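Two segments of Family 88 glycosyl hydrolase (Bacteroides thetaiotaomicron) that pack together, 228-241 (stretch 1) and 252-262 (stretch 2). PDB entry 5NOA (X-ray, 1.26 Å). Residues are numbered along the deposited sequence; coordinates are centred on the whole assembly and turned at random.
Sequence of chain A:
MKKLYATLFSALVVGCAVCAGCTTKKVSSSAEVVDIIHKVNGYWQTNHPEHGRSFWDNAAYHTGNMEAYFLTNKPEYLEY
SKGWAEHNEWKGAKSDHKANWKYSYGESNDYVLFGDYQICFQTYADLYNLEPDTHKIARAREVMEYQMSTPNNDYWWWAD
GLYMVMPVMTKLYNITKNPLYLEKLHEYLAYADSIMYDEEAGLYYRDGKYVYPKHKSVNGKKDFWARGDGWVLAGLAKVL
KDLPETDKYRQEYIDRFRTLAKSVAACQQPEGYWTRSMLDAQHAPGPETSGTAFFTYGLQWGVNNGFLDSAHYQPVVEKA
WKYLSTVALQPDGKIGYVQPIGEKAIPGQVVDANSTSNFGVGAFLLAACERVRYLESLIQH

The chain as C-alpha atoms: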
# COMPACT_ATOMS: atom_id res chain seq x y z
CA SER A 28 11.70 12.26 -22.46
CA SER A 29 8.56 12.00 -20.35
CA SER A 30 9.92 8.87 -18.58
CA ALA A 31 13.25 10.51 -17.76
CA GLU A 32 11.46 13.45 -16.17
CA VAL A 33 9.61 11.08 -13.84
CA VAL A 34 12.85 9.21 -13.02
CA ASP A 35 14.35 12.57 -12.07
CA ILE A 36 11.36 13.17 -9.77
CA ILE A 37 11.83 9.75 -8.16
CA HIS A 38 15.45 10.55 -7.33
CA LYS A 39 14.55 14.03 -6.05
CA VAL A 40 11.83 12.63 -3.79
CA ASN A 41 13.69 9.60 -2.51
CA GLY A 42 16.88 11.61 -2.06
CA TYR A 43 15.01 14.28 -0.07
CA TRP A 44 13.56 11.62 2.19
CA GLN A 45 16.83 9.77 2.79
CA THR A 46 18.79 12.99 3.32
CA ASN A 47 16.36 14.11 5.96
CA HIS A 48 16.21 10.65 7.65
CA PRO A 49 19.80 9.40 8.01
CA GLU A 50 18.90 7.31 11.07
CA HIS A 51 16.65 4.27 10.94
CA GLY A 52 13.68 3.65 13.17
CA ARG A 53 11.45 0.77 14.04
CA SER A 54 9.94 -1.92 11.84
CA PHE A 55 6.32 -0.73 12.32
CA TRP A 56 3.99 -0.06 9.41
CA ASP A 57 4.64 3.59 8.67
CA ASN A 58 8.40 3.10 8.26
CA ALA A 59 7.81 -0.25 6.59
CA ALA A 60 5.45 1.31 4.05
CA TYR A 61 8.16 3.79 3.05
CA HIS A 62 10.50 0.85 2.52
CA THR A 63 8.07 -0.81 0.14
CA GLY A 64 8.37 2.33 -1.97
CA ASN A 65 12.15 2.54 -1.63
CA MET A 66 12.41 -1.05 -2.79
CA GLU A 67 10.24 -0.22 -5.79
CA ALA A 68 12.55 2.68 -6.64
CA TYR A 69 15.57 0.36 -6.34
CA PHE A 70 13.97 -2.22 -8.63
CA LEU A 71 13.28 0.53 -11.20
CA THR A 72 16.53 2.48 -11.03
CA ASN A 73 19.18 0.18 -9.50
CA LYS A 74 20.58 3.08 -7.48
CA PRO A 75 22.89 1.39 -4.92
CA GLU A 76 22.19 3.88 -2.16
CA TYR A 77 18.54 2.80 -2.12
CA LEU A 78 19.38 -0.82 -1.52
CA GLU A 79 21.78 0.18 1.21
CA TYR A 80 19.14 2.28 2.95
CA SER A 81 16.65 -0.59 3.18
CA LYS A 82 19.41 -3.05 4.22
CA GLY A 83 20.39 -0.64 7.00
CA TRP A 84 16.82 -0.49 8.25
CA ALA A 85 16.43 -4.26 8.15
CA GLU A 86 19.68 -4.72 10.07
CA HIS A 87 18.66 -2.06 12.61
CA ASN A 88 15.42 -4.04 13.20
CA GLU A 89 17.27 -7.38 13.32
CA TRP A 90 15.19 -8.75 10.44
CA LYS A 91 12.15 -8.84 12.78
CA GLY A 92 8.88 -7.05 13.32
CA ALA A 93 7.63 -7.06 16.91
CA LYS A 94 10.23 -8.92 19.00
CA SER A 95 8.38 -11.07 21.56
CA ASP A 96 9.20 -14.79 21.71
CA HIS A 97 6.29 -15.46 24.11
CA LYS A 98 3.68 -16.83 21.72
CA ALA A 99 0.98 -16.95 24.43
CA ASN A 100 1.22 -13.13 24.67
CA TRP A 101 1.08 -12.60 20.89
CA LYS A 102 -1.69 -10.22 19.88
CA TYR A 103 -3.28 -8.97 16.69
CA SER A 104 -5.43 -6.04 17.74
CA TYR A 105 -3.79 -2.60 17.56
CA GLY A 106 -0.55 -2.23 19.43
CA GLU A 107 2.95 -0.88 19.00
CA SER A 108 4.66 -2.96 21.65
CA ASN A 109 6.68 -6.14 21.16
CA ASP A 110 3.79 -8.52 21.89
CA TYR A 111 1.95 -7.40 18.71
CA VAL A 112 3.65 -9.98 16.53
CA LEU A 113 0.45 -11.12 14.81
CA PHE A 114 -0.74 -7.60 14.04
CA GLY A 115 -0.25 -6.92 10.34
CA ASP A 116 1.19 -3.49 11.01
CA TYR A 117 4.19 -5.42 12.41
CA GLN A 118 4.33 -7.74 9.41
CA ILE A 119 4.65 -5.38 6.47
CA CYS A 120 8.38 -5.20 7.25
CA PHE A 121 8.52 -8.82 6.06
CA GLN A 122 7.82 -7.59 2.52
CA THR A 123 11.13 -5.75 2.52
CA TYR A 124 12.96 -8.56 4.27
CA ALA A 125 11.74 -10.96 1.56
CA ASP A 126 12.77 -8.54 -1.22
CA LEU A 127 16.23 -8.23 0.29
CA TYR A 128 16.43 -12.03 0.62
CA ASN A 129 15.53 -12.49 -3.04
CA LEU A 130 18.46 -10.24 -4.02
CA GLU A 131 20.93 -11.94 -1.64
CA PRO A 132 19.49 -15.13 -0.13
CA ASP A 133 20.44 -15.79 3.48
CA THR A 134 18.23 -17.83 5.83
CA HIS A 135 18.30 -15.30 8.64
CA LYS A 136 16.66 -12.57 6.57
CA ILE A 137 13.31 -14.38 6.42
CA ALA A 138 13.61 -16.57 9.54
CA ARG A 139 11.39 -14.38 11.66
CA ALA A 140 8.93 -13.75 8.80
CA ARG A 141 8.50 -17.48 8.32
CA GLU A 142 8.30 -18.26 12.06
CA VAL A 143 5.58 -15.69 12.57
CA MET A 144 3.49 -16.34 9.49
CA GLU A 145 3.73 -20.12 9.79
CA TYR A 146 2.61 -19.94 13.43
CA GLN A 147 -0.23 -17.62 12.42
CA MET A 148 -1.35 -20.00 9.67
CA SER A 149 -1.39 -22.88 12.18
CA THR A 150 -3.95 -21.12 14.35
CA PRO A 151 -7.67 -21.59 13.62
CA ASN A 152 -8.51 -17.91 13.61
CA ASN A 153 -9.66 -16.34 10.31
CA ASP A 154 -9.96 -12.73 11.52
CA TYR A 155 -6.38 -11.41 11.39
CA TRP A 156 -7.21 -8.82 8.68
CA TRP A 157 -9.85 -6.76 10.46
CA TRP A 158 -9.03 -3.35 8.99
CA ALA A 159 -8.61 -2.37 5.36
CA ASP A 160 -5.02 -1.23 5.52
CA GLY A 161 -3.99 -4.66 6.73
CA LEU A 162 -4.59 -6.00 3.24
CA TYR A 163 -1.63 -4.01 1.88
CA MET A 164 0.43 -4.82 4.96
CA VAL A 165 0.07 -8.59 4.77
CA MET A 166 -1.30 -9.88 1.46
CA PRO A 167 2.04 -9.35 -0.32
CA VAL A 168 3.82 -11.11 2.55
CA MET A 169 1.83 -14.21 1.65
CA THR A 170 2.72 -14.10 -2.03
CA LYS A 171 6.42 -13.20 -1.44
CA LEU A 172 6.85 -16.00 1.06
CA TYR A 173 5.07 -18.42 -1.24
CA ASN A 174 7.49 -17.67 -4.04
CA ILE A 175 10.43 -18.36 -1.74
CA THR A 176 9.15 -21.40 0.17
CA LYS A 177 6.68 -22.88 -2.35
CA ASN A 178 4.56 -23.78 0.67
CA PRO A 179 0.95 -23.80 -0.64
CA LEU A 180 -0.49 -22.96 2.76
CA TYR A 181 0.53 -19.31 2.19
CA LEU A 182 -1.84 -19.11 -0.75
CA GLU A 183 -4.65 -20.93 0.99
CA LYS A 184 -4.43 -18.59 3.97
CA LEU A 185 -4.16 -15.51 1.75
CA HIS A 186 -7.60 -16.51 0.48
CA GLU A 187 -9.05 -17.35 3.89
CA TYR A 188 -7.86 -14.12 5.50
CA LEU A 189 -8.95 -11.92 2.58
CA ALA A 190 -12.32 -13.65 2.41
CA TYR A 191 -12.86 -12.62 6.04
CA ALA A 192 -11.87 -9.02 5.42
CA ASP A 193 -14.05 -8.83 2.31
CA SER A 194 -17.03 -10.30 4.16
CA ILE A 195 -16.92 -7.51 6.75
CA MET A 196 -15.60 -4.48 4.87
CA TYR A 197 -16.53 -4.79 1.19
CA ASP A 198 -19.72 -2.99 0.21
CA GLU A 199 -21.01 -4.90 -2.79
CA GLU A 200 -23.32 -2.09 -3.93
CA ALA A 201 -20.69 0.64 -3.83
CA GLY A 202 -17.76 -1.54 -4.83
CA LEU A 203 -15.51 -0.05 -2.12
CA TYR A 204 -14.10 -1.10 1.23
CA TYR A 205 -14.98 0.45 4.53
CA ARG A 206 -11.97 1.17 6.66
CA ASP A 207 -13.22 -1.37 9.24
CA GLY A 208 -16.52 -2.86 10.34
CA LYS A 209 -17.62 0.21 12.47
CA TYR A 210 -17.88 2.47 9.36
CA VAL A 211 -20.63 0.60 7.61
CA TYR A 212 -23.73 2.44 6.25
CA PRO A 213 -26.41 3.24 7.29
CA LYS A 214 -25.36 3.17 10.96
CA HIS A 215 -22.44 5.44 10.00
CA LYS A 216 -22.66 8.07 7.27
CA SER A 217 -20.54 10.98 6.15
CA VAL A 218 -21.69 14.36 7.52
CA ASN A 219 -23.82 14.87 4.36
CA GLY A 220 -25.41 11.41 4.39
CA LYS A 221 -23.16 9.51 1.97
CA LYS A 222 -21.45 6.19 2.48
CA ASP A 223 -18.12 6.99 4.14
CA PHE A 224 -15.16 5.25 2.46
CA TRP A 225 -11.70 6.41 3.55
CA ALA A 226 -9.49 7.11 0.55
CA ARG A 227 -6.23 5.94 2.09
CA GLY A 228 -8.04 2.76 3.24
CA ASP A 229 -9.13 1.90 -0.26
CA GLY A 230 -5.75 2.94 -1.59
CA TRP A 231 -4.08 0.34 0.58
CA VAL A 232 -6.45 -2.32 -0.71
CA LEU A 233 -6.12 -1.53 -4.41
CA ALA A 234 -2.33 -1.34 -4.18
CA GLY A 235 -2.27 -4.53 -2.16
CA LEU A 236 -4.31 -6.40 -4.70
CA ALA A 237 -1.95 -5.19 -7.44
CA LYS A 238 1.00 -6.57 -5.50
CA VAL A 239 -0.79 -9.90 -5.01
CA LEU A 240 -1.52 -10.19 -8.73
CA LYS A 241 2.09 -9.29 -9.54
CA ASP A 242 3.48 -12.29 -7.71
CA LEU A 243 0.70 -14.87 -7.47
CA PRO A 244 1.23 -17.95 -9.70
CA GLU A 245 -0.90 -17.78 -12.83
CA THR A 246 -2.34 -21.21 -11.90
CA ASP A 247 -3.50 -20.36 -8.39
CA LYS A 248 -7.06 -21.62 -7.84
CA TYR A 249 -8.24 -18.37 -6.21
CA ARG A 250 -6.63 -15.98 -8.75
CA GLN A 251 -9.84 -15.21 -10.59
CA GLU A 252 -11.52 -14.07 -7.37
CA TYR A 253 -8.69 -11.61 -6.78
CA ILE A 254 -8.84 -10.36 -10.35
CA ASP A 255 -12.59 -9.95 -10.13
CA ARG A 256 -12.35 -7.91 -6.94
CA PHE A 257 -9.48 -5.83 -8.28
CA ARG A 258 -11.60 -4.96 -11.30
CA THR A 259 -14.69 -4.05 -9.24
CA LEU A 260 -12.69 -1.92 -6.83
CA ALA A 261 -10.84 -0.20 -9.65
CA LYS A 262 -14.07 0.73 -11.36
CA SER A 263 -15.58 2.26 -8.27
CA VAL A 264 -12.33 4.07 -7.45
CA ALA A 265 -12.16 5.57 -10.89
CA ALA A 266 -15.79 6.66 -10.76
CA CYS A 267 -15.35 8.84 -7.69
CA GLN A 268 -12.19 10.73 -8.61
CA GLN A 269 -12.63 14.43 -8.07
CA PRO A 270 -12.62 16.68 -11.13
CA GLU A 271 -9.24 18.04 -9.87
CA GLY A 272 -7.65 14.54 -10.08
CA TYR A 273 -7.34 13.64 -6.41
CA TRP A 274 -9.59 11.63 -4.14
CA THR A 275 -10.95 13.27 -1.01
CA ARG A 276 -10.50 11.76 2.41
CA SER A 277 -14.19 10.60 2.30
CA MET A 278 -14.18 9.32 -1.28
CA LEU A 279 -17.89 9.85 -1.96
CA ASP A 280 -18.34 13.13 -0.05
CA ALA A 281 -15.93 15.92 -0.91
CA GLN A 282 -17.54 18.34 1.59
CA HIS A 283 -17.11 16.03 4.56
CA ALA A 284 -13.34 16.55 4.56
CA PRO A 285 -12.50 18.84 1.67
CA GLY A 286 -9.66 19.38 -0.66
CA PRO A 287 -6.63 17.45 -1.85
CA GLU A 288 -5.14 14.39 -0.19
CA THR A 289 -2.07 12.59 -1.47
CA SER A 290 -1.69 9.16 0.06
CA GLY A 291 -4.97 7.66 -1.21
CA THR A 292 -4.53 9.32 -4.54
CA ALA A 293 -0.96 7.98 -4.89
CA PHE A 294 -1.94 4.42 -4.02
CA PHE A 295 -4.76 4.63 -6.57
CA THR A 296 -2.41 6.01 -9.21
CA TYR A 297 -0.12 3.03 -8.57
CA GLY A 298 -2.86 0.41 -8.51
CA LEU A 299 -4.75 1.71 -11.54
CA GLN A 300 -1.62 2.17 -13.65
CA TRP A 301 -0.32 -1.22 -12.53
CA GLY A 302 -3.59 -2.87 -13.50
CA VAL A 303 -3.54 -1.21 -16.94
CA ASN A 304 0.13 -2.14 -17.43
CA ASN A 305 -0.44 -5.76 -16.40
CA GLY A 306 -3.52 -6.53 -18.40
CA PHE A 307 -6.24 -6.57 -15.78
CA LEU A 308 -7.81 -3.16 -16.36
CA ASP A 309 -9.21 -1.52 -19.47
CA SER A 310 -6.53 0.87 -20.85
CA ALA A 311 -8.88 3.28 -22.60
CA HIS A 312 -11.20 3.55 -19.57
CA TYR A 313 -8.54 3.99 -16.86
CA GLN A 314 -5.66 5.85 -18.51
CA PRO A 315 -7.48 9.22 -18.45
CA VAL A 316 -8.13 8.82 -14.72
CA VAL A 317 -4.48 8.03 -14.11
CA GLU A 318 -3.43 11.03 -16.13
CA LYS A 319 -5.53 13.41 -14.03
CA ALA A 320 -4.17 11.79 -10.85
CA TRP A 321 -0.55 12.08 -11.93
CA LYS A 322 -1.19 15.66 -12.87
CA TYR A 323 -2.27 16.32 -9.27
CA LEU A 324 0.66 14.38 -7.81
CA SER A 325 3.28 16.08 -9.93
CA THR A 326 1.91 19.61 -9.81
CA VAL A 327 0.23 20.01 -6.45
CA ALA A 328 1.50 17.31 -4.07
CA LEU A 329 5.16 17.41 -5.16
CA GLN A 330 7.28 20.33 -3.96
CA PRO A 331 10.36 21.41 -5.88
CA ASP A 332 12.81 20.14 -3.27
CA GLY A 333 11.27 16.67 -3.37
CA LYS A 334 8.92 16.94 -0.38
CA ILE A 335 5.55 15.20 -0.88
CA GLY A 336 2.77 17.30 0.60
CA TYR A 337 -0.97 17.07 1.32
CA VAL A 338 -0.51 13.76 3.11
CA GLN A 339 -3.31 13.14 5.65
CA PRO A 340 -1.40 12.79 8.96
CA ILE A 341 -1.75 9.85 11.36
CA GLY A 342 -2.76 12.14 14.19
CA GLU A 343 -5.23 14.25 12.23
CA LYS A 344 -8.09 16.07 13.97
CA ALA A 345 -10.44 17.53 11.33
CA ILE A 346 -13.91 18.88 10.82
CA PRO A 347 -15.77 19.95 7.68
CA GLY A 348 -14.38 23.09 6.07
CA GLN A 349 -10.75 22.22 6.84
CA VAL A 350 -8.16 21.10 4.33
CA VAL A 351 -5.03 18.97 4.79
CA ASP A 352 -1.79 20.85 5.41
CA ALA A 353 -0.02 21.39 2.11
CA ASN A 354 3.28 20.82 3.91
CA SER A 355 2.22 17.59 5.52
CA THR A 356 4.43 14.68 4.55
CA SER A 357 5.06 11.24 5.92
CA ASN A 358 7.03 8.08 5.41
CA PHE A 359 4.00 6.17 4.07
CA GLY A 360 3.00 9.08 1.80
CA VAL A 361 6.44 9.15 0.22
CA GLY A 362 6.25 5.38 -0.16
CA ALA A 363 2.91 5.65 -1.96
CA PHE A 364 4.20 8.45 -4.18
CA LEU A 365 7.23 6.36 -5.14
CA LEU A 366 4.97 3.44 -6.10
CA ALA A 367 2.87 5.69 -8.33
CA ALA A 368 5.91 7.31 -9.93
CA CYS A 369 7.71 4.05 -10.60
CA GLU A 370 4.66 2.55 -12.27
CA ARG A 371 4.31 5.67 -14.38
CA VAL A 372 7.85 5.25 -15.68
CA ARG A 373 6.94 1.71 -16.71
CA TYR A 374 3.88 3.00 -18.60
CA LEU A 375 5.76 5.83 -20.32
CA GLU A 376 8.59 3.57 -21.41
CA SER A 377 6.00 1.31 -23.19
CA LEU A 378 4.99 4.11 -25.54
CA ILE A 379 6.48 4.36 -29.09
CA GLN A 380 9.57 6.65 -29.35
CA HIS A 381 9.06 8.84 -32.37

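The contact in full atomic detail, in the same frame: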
# COMPACT_ATOMS: atom_id res chain seq x y z
N GLY A 228 -7.62 4.16 3.01
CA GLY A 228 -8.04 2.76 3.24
C GLY A 228 -8.17 1.97 1.93
O GLY A 228 -7.63 0.88 1.76
N ASP A 229 -8.96 2.54 1.02
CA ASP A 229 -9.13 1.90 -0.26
C ASP A 229 -7.86 1.90 -1.10
O ASP A 229 -7.66 0.97 -1.90
CB ASP A 229 -10.32 2.46 -1.01
CG ASP A 229 -11.58 1.89 -0.48
OD1 ASP A 229 -12.01 2.34 0.64
OD2 ASP A 229 -12.13 0.96 -1.11
N GLY A 230 -7.04 2.92 -0.93
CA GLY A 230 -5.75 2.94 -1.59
C GLY A 230 -4.89 1.77 -1.19
O GLY A 230 -4.31 1.09 -2.04
N TRP A 231 -4.82 1.48 0.10
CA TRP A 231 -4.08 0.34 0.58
C TRP A 231 -4.58 -0.93 -0.08
O TRP A 231 -3.80 -1.79 -0.52
CB TRP A 231 -4.20 0.13 2.09
CG TRP A 231 -3.57 1.16 2.98
CD1 TRP A 231 -4.24 1.93 3.88
CD2 TRP A 231 -2.18 1.43 3.20
NE1 TRP A 231 -3.36 2.68 4.61
CE2 TRP A 231 -2.09 2.39 4.21
CE3 TRP A 231 -0.99 0.96 2.65
CZ2 TRP A 231 -0.88 2.89 4.69
CZ3 TRP A 231 0.22 1.44 3.16
CH2 TRP A 231 0.25 2.41 4.15
N VAL A 232 -5.89 -1.08 -0.19
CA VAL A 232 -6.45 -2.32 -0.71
C VAL A 232 -6.13 -2.48 -2.20
O VAL A 232 -5.73 -3.55 -2.65
CB VAL A 232 -7.95 -2.44 -0.45
CG1 VAL A 232 -8.48 -3.76 -1.02
CG2 VAL A 232 -8.30 -2.33 1.03
N LEU A 233 -6.34 -1.42 -2.98
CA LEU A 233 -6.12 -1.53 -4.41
C LEU A 233 -4.65 -1.82 -4.70
O LEU A 233 -4.31 -2.66 -5.54
CB LEU A 233 -6.57 -0.28 -5.15
CG LEU A 233 -6.54 -0.39 -6.66
CD1 LEU A 233 -7.74 -1.21 -7.14
CD2 LEU A 233 -6.62 0.99 -7.32
N ALA A 234 -3.76 -1.09 -4.02
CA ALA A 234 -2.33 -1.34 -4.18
C ALA A 234 -1.92 -2.73 -3.71
O ALA A 234 -1.07 -3.37 -4.32
CB ALA A 234 -1.53 -0.29 -3.43
N GLY A 235 -2.54 -3.19 -2.63
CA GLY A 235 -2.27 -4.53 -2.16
C GLY A 235 -2.68 -5.61 -3.10
O GLY A 235 -1.95 -6.58 -3.32
N LEU A 236 -3.86 -5.46 -3.70
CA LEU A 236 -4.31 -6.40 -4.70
C LEU A 236 -3.40 -6.40 -5.93
O LEU A 236 -3.12 -7.46 -6.49
CB LEU A 236 -5.75 -6.14 -5.09
CG LEU A 236 -6.79 -6.54 -4.06
CD1 LEU A 236 -8.16 -5.95 -4.40
CD2 LEU A 236 -6.86 -8.05 -3.89
N ALA A 237 -2.92 -5.24 -6.35
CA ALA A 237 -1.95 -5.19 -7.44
C ALA A 237 -0.71 -5.98 -7.09
O ALA A 237 -0.25 -6.77 -7.90
CB ALA A 237 -1.63 -3.74 -7.77
N LYS A 238 -0.20 -5.81 -5.89
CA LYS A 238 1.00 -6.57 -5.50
C LYS A 238 0.76 -8.07 -5.42
O LYS A 238 1.63 -8.86 -5.80
CB LYS A 238 1.54 -6.01 -4.20
CG LYS A 238 2.20 -4.67 -4.40
CD LYS A 238 2.53 -4.02 -3.10
CE LYS A 238 3.80 -4.48 -2.50
NZ LYS A 238 5.02 -4.11 -3.28
N VAL A 239 -0.43 -8.48 -4.99
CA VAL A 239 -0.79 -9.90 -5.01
C VAL A 239 -0.76 -10.41 -6.44
O VAL A 239 -0.14 -11.47 -6.72
CB VAL A 239 -2.17 -10.16 -4.38
CG1 VAL A 239 -2.71 -11.53 -4.73
CG2 VAL A 239 -2.10 -10.01 -2.88
N LEU A 240 -1.44 -9.70 -7.36
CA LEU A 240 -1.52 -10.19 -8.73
C LEU A 240 -0.18 -10.18 -9.42
O LEU A 240 0.03 -10.97 -10.35
CB LEU A 240 -2.54 -9.38 -9.50
CG LEU A 240 -3.96 -9.65 -9.03
CD1 LEU A 240 -4.96 -8.70 -9.70
CD2 LEU A 240 -4.39 -11.10 -9.23
N LYS A 241 0.73 -9.30 -9.00
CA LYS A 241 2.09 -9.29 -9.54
C LYS A 241 2.83 -10.60 -9.31
O LYS A 241 3.53 -11.10 -10.20
CB LYS A 241 2.88 -8.11 -8.93
CG LYS A 241 4.28 -7.93 -9.46
CD LYS A 241 4.90 -6.69 -8.80
CE LYS A 241 6.27 -6.35 -9.32
NZ LYS A 241 6.81 -5.24 -8.50
N GLU A 252 -10.82 -14.87 -8.38
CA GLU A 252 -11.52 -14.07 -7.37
C GLU A 252 -10.80 -12.77 -7.09
O GLU A 252 -11.44 -11.71 -6.95
CB GLU A 252 -11.68 -14.83 -6.07
CG GLU A 252 -12.56 -16.07 -6.18
CD GLU A 252 -12.63 -16.87 -4.90
OE1 GLU A 252 -12.73 -16.26 -3.82
OE2 GLU A 252 -12.60 -18.10 -4.98
N TYR A 253 -9.47 -12.82 -7.02
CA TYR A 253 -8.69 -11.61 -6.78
C TYR A 253 -8.78 -10.65 -7.94
O TYR A 253 -8.93 -9.44 -7.75
CB TYR A 253 -7.23 -11.91 -6.49
CG TYR A 253 -7.01 -12.93 -5.42
CD1 TYR A 253 -7.83 -13.04 -4.30
CD2 TYR A 253 -6.01 -13.84 -5.53
CE1 TYR A 253 -7.61 -14.02 -3.33
CE2 TYR A 253 -5.76 -14.81 -4.58
CZ TYR A 253 -6.57 -14.88 -3.47
OH TYR A 253 -6.33 -15.82 -2.50
N ILE A 254 -8.71 -11.19 -9.17
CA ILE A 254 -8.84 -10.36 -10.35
C ILE A 254 -10.20 -9.69 -10.37
O ILE A 254 -10.30 -8.47 -10.65
CB ILE A 254 -8.62 -11.19 -11.63
CG1 ILE A 254 -7.16 -11.71 -11.70
CG2 ILE A 254 -9.04 -10.42 -12.87
CD1 ILE A 254 -6.91 -12.71 -12.78
N ASP A 255 -11.23 -10.48 -10.09
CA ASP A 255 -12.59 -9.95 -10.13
C ASP A 255 -12.77 -8.80 -9.14
O ASP A 255 -13.36 -7.78 -9.46
CB ASP A 255 -13.64 -11.05 -9.86
CG ASP A 255 -13.84 -12.01 -11.04
OD1 ASP A 255 -13.30 -11.76 -12.12
OD2 ASP A 255 -14.52 -13.05 -10.83
N ARG A 256 -12.25 -8.98 -7.93
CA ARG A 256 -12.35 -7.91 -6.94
C ARG A 256 -11.51 -6.70 -7.31
O ARG A 256 -11.92 -5.56 -7.09
CB ARG A 256 -11.97 -8.41 -5.54
CG ARG A 256 -12.06 -7.38 -4.45
CD ARG A 256 -13.42 -6.77 -4.19
NE ARG A 256 -14.30 -7.75 -3.59
CZ ARG A 256 -15.34 -8.31 -4.17
NH1 ARG A 256 -15.67 -8.04 -5.46
NH2 ARG A 256 -16.03 -9.21 -3.49
N PHE A 257 -10.31 -6.94 -7.81
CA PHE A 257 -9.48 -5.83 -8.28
C PHE A 257 -10.22 -5.00 -9.33
O PHE A 257 -10.21 -3.79 -9.26
CB PHE A 257 -8.18 -6.41 -8.83
CG PHE A 257 -7.19 -5.39 -9.28
CD1 PHE A 257 -6.56 -4.56 -8.39
CD2 PHE A 257 -6.78 -5.36 -10.59
CE1 PHE A 257 -5.59 -3.65 -8.80
CE2 PHE A 257 -5.83 -4.45 -11.01
CZ PHE A 257 -5.24 -3.60 -10.12
N ARG A 258 -10.87 -5.68 -10.27
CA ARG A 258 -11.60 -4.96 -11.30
C ARG A 258 -12.79 -4.18 -10.75
O ARG A 258 -13.03 -3.05 -11.21
CB ARG A 258 -12.07 -5.90 -12.40
CG ARG A 258 -10.89 -6.43 -13.23
CD ARG A 258 -11.43 -7.18 -14.40
NE ARG A 258 -10.43 -7.81 -15.21
CZ ARG A 258 -10.43 -9.08 -15.58
NH1 ARG A 258 -11.39 -9.94 -15.26
NH2 ARG A 258 -9.42 -9.47 -16.33
N THR A 259 -13.53 -4.76 -9.79
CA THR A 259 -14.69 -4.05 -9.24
C THR A 259 -14.25 -2.82 -8.44
O THR A 259 -14.79 -1.72 -8.56
CB THR A 259 -15.61 -4.95 -8.38
OG1 THR A 259 -15.00 -5.42 -7.13
CG2 THR A 259 -16.14 -6.06 -9.18
N LEU A 260 -13.22 -3.02 -7.64
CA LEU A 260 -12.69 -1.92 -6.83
C LEU A 260 -12.12 -0.82 -7.72
O LEU A 260 -12.40 0.37 -7.51
CB LEU A 260 -11.63 -2.46 -5.88
CG LEU A 260 -11.00 -1.48 -4.93
CD1 LEU A 260 -12.02 -0.84 -4.03
CD2 LEU A 260 -9.88 -2.13 -4.13
N ALA A 261 -11.37 -1.21 -8.74
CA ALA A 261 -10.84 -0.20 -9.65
C ALA A 261 -11.92 0.66 -10.29
O ALA A 261 -11.79 1.89 -10.41
CB ALA A 261 -10.01 -0.86 -10.75
N LYS A 262 -13.00 0.00 -10.69
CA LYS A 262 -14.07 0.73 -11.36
C LYS A 262 -14.71 1.75 -10.47
O LYS A 262 -14.95 2.90 -10.86
CB LYS A 262 -15.10 -0.27 -11.91
CG LYS A 262 -16.13 0.29 -12.86
CD LYS A 262 -17.02 -0.82 -13.46
CE LYS A 262 -18.24 -0.29 -14.19
NZ LYS A 262 -17.93 0.58 -15.34

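Both stretches are helical throughout, and each helix extends beyond the residues given here. Their axes approach to 10.1 Å and run roughly antiparallel, with 145° between their N-to-C directions. The backbones come nearest where Leu236 CA lies 6.3 Å from Phe257 CA. Each helix satisfies its own backbone through i to i+4 hydrogen bonds; none crosses the interface, so apolar packing holds the pair together, burying 586 Å² over both sides.

Two knobs from the second helix organise the packing. Phe257, with chi1 in t, starts out sideways, but its ring swings inward to sit among Leu233, Leu236, Ala237 and Leu240. Its edge meets the backbone, Phe257 CE1 lying 3.6 Å from Leu233 O, while Leu236 CB packs 3.7 Å from Phe257 CD1. The small methyl of Ala237 takes up little of this hole, with CB 4.1 Å from Phe257 CE1. One turn later, Leu260 points toward the partner and fills the hole formed by Asp229, Val232, Leu233 and Leu236; its branched, apolar end suits this hole, Leu260 CD2 lying 3.8 Å from the methyl Val232 CG1. Asp229 OD2, only 3.4 Å from Leu260 CD1, is a polar neighbour here, but it is hydrogen-bonded elsewhere in the structure.

At the other end, Leu240 points toward the partner helix, and its forked end suits a place between two apolar neighbours: Leu240 CD2 lies 3.8 Å from Ile254 CG1 and Leu240 CD1 3.9 Å from Phe257 CD2, with no polar group to leave unpaired. Beside it, Val239 offers a compact methyl to an aromatic ring, Val239 CG1 lying 4.1 Å from Tyr253 CD2.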